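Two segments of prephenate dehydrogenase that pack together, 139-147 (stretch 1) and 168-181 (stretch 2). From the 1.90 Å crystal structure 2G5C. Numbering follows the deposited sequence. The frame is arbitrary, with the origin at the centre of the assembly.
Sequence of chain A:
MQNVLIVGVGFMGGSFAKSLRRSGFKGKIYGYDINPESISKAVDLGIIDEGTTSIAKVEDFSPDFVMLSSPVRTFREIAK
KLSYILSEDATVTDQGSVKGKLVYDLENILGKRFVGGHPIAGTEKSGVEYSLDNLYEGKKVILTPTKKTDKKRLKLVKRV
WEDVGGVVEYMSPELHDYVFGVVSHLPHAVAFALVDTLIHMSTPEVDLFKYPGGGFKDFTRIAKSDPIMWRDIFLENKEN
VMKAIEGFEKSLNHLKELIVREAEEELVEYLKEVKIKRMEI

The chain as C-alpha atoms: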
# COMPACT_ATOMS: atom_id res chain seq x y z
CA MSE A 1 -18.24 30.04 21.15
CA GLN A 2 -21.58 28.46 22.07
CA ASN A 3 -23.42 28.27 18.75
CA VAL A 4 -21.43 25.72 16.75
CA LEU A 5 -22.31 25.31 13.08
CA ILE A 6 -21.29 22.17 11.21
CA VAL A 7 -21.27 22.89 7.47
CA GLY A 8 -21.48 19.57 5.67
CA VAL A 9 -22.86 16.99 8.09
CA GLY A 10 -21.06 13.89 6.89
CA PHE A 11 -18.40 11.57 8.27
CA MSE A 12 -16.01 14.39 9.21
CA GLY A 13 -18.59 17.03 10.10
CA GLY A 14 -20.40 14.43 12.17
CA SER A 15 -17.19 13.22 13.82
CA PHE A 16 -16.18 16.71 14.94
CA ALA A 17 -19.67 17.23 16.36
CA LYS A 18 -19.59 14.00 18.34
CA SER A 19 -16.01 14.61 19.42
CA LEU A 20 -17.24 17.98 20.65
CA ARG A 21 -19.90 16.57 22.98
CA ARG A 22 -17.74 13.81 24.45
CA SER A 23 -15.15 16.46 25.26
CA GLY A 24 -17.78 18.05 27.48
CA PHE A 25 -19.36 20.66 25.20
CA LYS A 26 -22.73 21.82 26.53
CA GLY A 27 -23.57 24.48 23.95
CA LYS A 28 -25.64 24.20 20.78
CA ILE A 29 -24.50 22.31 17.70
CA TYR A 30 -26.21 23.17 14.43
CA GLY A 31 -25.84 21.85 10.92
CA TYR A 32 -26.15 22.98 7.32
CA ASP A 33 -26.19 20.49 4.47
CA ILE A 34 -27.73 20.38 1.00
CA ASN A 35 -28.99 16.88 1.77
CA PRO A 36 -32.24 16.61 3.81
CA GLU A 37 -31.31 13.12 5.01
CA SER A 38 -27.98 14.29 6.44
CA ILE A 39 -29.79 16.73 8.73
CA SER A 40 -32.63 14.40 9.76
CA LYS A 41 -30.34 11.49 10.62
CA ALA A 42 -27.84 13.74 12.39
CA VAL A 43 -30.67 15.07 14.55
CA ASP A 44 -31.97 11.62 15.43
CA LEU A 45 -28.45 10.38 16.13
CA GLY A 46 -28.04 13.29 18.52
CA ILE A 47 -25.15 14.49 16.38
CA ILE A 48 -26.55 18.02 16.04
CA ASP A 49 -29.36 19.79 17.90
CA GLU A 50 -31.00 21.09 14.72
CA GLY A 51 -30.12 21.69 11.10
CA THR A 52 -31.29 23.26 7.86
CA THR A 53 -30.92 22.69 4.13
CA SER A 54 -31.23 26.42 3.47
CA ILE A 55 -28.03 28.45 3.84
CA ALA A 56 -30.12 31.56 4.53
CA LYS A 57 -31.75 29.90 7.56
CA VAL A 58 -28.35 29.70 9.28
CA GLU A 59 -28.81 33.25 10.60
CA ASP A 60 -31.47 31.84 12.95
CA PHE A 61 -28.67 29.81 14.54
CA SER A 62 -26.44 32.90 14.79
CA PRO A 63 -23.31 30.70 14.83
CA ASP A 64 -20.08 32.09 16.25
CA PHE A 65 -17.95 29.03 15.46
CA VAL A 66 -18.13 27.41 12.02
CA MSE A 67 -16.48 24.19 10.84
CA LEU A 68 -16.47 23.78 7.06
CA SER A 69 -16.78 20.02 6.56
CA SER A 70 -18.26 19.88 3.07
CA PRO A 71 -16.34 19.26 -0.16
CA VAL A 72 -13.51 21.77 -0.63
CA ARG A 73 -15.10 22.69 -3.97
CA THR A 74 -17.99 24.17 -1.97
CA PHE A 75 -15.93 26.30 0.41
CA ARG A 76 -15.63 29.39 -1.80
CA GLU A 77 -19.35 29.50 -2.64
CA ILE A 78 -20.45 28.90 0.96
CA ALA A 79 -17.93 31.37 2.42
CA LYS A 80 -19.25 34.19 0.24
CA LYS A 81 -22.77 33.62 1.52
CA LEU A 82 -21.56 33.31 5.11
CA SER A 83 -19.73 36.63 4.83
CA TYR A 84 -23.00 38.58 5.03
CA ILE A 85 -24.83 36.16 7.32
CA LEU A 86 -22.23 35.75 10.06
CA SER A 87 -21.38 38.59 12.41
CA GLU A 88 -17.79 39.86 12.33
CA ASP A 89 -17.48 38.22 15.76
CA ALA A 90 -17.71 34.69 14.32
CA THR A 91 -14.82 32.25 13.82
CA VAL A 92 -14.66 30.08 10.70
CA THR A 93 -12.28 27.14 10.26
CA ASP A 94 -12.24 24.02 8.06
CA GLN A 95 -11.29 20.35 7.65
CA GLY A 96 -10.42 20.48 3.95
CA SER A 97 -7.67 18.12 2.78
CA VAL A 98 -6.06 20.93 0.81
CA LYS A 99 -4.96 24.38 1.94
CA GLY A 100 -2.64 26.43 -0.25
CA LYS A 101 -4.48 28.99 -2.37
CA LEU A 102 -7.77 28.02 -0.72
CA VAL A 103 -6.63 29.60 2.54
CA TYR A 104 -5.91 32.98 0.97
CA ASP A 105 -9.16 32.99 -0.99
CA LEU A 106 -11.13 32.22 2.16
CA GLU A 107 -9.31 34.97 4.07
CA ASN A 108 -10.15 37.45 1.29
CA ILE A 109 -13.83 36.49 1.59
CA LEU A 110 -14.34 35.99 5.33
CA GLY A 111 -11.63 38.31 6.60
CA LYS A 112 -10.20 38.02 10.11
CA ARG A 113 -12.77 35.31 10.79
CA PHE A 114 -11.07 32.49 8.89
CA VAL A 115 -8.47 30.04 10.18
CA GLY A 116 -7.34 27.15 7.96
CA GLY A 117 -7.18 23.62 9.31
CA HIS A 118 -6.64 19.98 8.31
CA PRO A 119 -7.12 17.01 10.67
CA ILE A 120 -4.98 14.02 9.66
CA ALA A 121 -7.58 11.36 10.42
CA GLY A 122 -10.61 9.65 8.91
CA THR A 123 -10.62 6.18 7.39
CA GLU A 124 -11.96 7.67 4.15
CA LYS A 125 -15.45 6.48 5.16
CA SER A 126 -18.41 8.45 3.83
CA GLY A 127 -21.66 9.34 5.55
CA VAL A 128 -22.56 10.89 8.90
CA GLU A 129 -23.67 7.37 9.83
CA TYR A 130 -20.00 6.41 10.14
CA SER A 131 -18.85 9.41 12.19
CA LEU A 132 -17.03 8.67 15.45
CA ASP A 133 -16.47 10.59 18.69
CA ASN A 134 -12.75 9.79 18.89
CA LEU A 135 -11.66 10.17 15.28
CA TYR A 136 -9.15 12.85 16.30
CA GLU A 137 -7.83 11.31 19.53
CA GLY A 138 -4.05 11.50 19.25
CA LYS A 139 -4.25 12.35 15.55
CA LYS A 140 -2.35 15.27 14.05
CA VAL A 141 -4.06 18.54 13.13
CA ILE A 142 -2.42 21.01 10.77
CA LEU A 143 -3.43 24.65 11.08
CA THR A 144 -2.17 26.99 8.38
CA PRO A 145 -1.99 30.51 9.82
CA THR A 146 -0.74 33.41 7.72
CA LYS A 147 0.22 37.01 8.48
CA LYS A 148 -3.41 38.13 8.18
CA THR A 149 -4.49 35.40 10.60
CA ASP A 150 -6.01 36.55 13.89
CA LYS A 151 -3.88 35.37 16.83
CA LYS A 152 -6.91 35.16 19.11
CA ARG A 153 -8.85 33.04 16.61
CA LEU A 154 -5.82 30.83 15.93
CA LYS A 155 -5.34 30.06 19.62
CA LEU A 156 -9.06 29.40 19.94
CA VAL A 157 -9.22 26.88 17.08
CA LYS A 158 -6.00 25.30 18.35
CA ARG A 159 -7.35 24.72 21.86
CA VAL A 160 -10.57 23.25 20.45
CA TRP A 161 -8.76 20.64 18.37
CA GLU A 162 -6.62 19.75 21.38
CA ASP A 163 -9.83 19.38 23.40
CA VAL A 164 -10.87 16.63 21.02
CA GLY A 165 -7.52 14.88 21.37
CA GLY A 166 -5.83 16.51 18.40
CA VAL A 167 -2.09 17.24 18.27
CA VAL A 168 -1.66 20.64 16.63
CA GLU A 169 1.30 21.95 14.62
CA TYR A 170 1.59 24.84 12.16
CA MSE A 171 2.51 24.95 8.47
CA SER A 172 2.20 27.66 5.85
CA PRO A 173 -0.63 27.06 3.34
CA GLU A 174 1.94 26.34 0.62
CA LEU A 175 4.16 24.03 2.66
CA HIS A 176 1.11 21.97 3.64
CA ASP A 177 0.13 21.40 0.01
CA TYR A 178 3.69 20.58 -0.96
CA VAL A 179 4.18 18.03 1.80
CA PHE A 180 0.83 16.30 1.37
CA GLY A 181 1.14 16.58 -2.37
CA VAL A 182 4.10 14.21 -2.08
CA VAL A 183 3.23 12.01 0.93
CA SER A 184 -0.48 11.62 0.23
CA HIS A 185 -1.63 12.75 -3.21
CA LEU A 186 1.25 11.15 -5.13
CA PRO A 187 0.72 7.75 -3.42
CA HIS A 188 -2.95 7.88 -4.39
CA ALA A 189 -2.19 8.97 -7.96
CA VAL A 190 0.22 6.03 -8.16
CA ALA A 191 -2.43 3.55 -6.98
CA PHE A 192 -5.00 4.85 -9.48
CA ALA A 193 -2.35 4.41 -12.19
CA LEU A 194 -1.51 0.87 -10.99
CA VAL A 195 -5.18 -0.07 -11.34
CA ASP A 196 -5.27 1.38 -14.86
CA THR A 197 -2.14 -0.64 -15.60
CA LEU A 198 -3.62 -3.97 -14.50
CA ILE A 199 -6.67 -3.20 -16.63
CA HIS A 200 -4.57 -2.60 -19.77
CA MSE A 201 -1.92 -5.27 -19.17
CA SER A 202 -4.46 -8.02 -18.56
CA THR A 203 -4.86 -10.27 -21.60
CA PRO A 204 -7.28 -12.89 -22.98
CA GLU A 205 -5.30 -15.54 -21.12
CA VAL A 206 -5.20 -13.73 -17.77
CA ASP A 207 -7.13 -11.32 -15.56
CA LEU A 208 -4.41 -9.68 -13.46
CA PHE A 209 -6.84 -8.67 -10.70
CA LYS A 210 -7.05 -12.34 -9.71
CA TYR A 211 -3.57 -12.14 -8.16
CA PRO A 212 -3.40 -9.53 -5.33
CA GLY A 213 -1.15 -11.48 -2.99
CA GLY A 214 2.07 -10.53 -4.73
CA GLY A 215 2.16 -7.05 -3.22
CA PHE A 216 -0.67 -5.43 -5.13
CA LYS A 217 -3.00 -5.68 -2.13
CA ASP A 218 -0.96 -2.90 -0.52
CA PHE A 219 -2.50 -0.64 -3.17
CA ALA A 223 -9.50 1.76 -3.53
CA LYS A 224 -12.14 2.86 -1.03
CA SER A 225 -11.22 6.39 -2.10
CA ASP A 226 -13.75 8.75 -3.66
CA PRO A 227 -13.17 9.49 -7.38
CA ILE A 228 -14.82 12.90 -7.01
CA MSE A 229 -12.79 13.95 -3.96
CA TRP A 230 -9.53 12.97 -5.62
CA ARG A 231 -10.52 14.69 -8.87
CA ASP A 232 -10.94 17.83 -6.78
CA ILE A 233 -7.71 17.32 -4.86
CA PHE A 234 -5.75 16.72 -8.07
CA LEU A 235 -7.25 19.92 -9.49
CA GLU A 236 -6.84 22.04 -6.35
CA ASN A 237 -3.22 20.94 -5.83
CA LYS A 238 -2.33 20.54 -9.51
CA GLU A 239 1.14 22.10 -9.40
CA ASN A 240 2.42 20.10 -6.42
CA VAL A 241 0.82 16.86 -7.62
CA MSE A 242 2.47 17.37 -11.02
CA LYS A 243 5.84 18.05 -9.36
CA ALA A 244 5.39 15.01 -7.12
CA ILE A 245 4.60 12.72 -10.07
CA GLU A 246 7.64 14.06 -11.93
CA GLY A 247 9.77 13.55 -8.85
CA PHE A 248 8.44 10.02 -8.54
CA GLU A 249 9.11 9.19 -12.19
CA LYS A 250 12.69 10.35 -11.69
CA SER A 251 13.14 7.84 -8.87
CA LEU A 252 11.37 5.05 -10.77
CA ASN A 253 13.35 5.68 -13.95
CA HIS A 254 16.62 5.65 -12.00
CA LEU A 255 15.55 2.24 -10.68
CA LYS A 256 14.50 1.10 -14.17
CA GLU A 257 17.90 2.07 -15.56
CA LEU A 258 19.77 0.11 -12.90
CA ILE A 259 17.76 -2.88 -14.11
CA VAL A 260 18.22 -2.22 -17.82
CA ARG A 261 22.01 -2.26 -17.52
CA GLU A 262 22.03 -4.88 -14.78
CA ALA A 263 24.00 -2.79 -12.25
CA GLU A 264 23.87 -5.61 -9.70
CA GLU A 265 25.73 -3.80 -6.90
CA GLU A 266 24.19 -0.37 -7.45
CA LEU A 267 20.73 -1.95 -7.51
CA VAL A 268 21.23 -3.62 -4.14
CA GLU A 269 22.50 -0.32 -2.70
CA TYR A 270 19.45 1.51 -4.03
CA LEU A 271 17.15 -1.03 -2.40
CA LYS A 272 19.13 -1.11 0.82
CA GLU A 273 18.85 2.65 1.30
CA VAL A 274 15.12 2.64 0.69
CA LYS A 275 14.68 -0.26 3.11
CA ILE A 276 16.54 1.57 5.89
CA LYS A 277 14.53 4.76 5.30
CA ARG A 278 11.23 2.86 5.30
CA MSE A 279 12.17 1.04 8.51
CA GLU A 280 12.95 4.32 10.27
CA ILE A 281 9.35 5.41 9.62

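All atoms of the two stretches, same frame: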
# COMPACT_ATOMS: atom_id res chain seq x y z
N LYS A 139 -4.56 12.02 16.94
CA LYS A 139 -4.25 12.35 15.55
C LYS A 139 -3.64 13.74 15.42
O LYS A 139 -3.77 14.58 16.31
CB LYS A 139 -5.52 12.27 14.69
CG LYS A 139 -5.67 10.98 13.89
CD LYS A 139 -5.89 9.76 14.77
CE LYS A 139 -6.17 8.53 13.91
NZ LYS A 139 -6.56 7.34 14.72
N LYS A 140 -2.97 13.98 14.30
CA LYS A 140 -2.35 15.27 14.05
C LYS A 140 -3.35 16.22 13.42
O LYS A 140 -4.26 15.80 12.70
CB LYS A 140 -1.14 15.13 13.13
CG LYS A 140 -0.03 14.25 13.67
CD LYS A 140 1.16 14.22 12.72
CE LYS A 140 2.25 13.28 13.21
NZ LYS A 140 3.44 13.26 12.31
N VAL A 141 -3.19 17.51 13.70
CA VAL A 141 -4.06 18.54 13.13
C VAL A 141 -3.17 19.68 12.65
O VAL A 141 -2.46 20.31 13.44
CB VAL A 141 -5.07 19.08 14.15
CG1 VAL A 141 -5.86 20.23 13.54
CG2 VAL A 141 -6.02 17.97 14.58
N ILE A 142 -3.23 19.95 11.36
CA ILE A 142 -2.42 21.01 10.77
C ILE A 142 -3.21 22.29 10.56
O ILE A 142 -4.18 22.32 9.80
CB ILE A 142 -1.85 20.58 9.40
CG1 ILE A 142 -1.30 19.15 9.47
CG2 ILE A 142 -0.78 21.56 8.96
CD1 ILE A 142 -0.14 18.99 10.42
N LEU A 143 -2.79 23.35 11.24
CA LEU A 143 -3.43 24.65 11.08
C LEU A 143 -2.47 25.44 10.22
O LEU A 143 -1.25 25.34 10.38
CB LEU A 143 -3.64 25.33 12.44
CG LEU A 143 -4.55 24.58 13.41
CD1 LEU A 143 -4.93 25.49 14.57
CD2 LEU A 143 -5.81 24.11 12.68
N THR A 144 -3.00 26.21 9.28
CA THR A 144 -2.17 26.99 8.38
C THR A 144 -2.38 28.49 8.54
O THR A 144 -3.03 29.13 7.71
CB THR A 144 -2.41 26.59 6.91
OG1 THR A 144 -3.78 26.84 6.56
CG2 THR A 144 -2.12 25.11 6.71
N PRO A 145 -1.83 29.07 9.61
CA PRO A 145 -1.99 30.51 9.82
C PRO A 145 -1.09 31.30 8.88
O PRO A 145 -0.07 30.80 8.40
CB PRO A 145 -1.59 30.68 11.28
CG PRO A 145 -0.51 29.65 11.44
CD PRO A 145 -1.11 28.44 10.73
N THR A 146 -1.50 32.53 8.59
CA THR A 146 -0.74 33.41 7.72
C THR A 146 -0.48 34.69 8.50
O THR A 146 -0.66 34.73 9.72
CB THR A 146 -1.53 33.78 6.45
OG1 THR A 146 -2.67 34.57 6.81
CG2 THR A 146 -2.00 32.52 5.73
N LYS A 147 -0.05 35.75 7.81
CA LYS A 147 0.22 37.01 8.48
C LYS A 147 -1.09 37.73 8.81
O LYS A 147 -1.17 38.45 9.80
CB LYS A 147 1.10 37.90 7.60
CG LYS A 147 1.66 39.12 8.32
CD LYS A 147 2.66 39.87 7.45
CE LYS A 147 3.30 41.03 8.19
NZ LYS A 147 4.34 41.71 7.36
N VAL A 168 -1.87 19.55 17.56
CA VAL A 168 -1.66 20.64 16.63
C VAL A 168 -0.22 21.09 16.36
O VAL A 168 0.63 21.11 17.25
CB VAL A 168 -2.47 21.88 17.08
CG1 VAL A 168 -2.36 22.99 16.05
CG2 VAL A 168 -3.92 21.48 17.30
N GLU A 169 0.01 21.45 15.10
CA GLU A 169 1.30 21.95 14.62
C GLU A 169 0.96 22.90 13.49
O GLU A 169 -0.10 22.79 12.87
CB GLU A 169 2.19 20.79 14.13
CG GLU A 169 1.55 19.90 13.09
CD GLU A 169 2.45 18.73 12.70
OE1 GLU A 169 3.52 18.97 12.10
OE2 GLU A 169 2.08 17.58 13.00
N TYR A 170 1.85 23.85 13.21
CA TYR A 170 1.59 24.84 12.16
C TYR A 170 2.44 24.68 10.91
O TYR A 170 3.60 24.29 10.98
CB TYR A 170 1.78 26.26 12.70
CG TYR A 170 0.98 26.60 13.94
CD1 TYR A 170 -0.28 26.03 14.16
CD2 TYR A 170 1.46 27.51 14.88
CE1 TYR A 170 -1.03 26.36 15.28
CE2 TYR A 170 0.71 27.85 16.00
CZ TYR A 170 -0.53 27.28 16.19
OH TYR A 170 -1.28 27.61 17.30
N MSE A 171 1.84 25.01 9.77
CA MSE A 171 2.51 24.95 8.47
C MSE A 171 1.93 26.06 7.62
O MSE A 171 0.76 26.40 7.76
CB MSE A 171 2.22 23.62 7.77
CG MSE A 171 2.86 22.39 8.37
SE MSE A 171 2.56 20.87 7.21
CE MSE A 171 3.64 21.39 5.72
N SER A 172 2.72 26.63 6.72
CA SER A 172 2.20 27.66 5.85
C SER A 172 1.26 26.94 4.87
O SER A 172 1.38 25.73 4.67
CB SER A 172 3.31 28.34 5.07
OG SER A 172 3.87 27.46 4.10
N PRO A 173 0.30 27.67 4.29
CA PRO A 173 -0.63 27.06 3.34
C PRO A 173 0.09 26.33 2.20
O PRO A 173 -0.32 25.24 1.79
CB PRO A 173 -1.42 28.26 2.84
CG PRO A 173 -1.54 29.09 4.07
CD PRO A 173 -0.13 29.04 4.64
N GLU A 174 1.18 26.93 1.71
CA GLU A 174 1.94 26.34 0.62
C GLU A 174 2.77 25.13 1.02
O GLU A 174 2.88 24.17 0.25
CB GLU A 174 2.82 27.39 -0.06
CG GLU A 174 3.39 28.46 0.88
CD GLU A 174 2.34 29.45 1.36
OE1 GLU A 174 1.68 30.09 0.51
OE2 GLU A 174 2.17 29.58 2.59
N LEU A 175 3.36 25.16 2.21
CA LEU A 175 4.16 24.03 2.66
C LEU A 175 3.25 22.83 2.88
O LEU A 175 3.63 21.70 2.56
CB LEU A 175 4.90 24.36 3.95
CG LEU A 175 5.81 23.24 4.48
CD1 LEU A 175 6.81 22.81 3.40
CD2 LEU A 175 6.54 23.71 5.73
N HIS A 176 2.06 23.06 3.41
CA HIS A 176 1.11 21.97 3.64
C HIS A 176 0.80 21.25 2.33
O HIS A 176 0.88 20.03 2.26
CB HIS A 176 -0.18 22.50 4.26
CG HIS A 176 -1.29 21.48 4.33
ND1 HIS A 176 -2.05 21.13 3.23
CD2 HIS A 176 -1.76 20.75 5.36
CE1 HIS A 176 -2.94 20.23 3.59
NE2 HIS A 176 -2.79 19.98 4.88
N ASP A 177 0.46 22.01 1.30
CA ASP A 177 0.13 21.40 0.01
C ASP A 177 1.31 20.73 -0.67
O ASP A 177 1.13 19.81 -1.47
CB ASP A 177 -0.50 22.44 -0.91
CG ASP A 177 -1.94 22.73 -0.55
OD1 ASP A 177 -2.35 22.36 0.57
OD2 ASP A 177 -2.65 23.32 -1.39
N TYR A 178 2.52 21.19 -0.37
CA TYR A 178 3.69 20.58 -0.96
C TYR A 178 3.90 19.22 -0.29
O TYR A 178 4.00 18.19 -0.96
CB TYR A 178 4.93 21.44 -0.74
CG TYR A 178 6.20 20.76 -1.22
CD1 TYR A 178 6.47 20.64 -2.58
CD2 TYR A 178 7.09 20.19 -0.32
CE1 TYR A 178 7.62 19.97 -3.03
CE2 TYR A 178 8.23 19.52 -0.75
CZ TYR A 178 8.49 19.42 -2.11
OH TYR A 178 9.60 18.75 -2.54
N VAL A 179 3.96 19.24 1.03
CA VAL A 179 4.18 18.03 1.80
C VAL A 179 3.15 16.94 1.51
O VAL A 179 3.50 15.81 1.18
CB VAL A 179 4.19 18.34 3.32
CG1 VAL A 179 4.30 17.05 4.13
CG2 VAL A 179 5.35 19.26 3.64
N PHE A 180 1.87 17.28 1.62
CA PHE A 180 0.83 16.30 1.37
C PHE A 180 0.67 15.98 -0.10
O PHE A 180 0.09 14.96 -0.46
CB PHE A 180 -0.46 16.77 2.03
CG PHE A 180 -0.39 16.74 3.52
CD1 PHE A 180 -0.53 15.54 4.21
CD2 PHE A 180 -0.03 17.89 4.24
CE1 PHE A 180 -0.32 15.47 5.58
CE2 PHE A 180 0.18 17.83 5.61
CZ PHE A 180 0.04 16.61 6.29
N GLY A 181 1.20 16.85 -0.95
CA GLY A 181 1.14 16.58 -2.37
C GLY A 181 2.04 15.39 -2.63
O GLY A 181 1.74 14.53 -3.45

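The two segments are held together first by backbone hydrogen bonds between neighbouring parallel strands. Glu169 N donates to Val141 O, Leu143 N to Glu169 O, and Met171 N to Leu143 O, each with an N-to-O distance of 3.2 Å. The alternation is characteristic of parallel pairing: Glu169 uses both its N and its O to reach the residues before and after its partner Ile142, and Leu143 likewise uses both its polar backbone atoms. Within the second segment, Ser172 caps the helix, its OG accepting from Leu175 N at 3.0 Å; a short hydroxyl side chain is well suited to satisfying a free amide in the first turn. The imidazole of His176 is anchored by a hydrogen bond from His176 ND1 to Asp177 OD1 of 2.9 Å.

The strand carbonyls also receive CA-H...O contacts, from Val168 CA to Val141 O at 3.3 Å and from Tyr170 CA to Leu143 O at 3.4 Å. Beyond the last hydrogen bond, Thr144 CA lies 3.1 Å from Met171 O in a contact of the same kind.

Charge adds less. Lys140 NZ and Glu169 OE2 are 4.6 Å apart, too far for a salt bridge, although the opposite charges remain near each other. The aliphatic part of the lysine is closer, with Lys140 CD 3.5 Å from Glu169 OE2. Long side chains suit this partly exposed site because their methylenes offer packing surface along the strand. Glu169 CG, for instance, meets Ile142 CD1 at 3.3 Å.

The extended backbone of each strand sends side chains alternately to the two faces of the sheet, and the register places them side by side. Val141, Leu143, Val168 and Tyr170 share one face, where Leu143 CG packs 3.8 Å from Val168 CG1 and Leu143 CB lies 3.8 Å from Tyr170 CD1. Pro145 CG sits over one face of the Tyr170 ring, a flat surface that suits the proline's own ring.

Ile142 and Glu169 point to the other face, where the helix beginning at Pro173 packs against Ile142. Buried Ile142 is the hub: its CG2 lies 3.8 Å from both Met171 CG, in a selenomethionine, and His176 CD2, meeting the histidine ring at its edge, while its CG1 approaches Phe180 CZ at 4.3 Å. His176 and Phe180, one helical turn apart, both direct their CA-to-CB bonds toward the first segment.

Pro173 suits the helix start, since a first-turn residue need not donate a helical N-H. Pro173 CG packs 3.9 Å from Thr144 CB and 3.8 Å from Thr146 CG2, extending the contact past the strands.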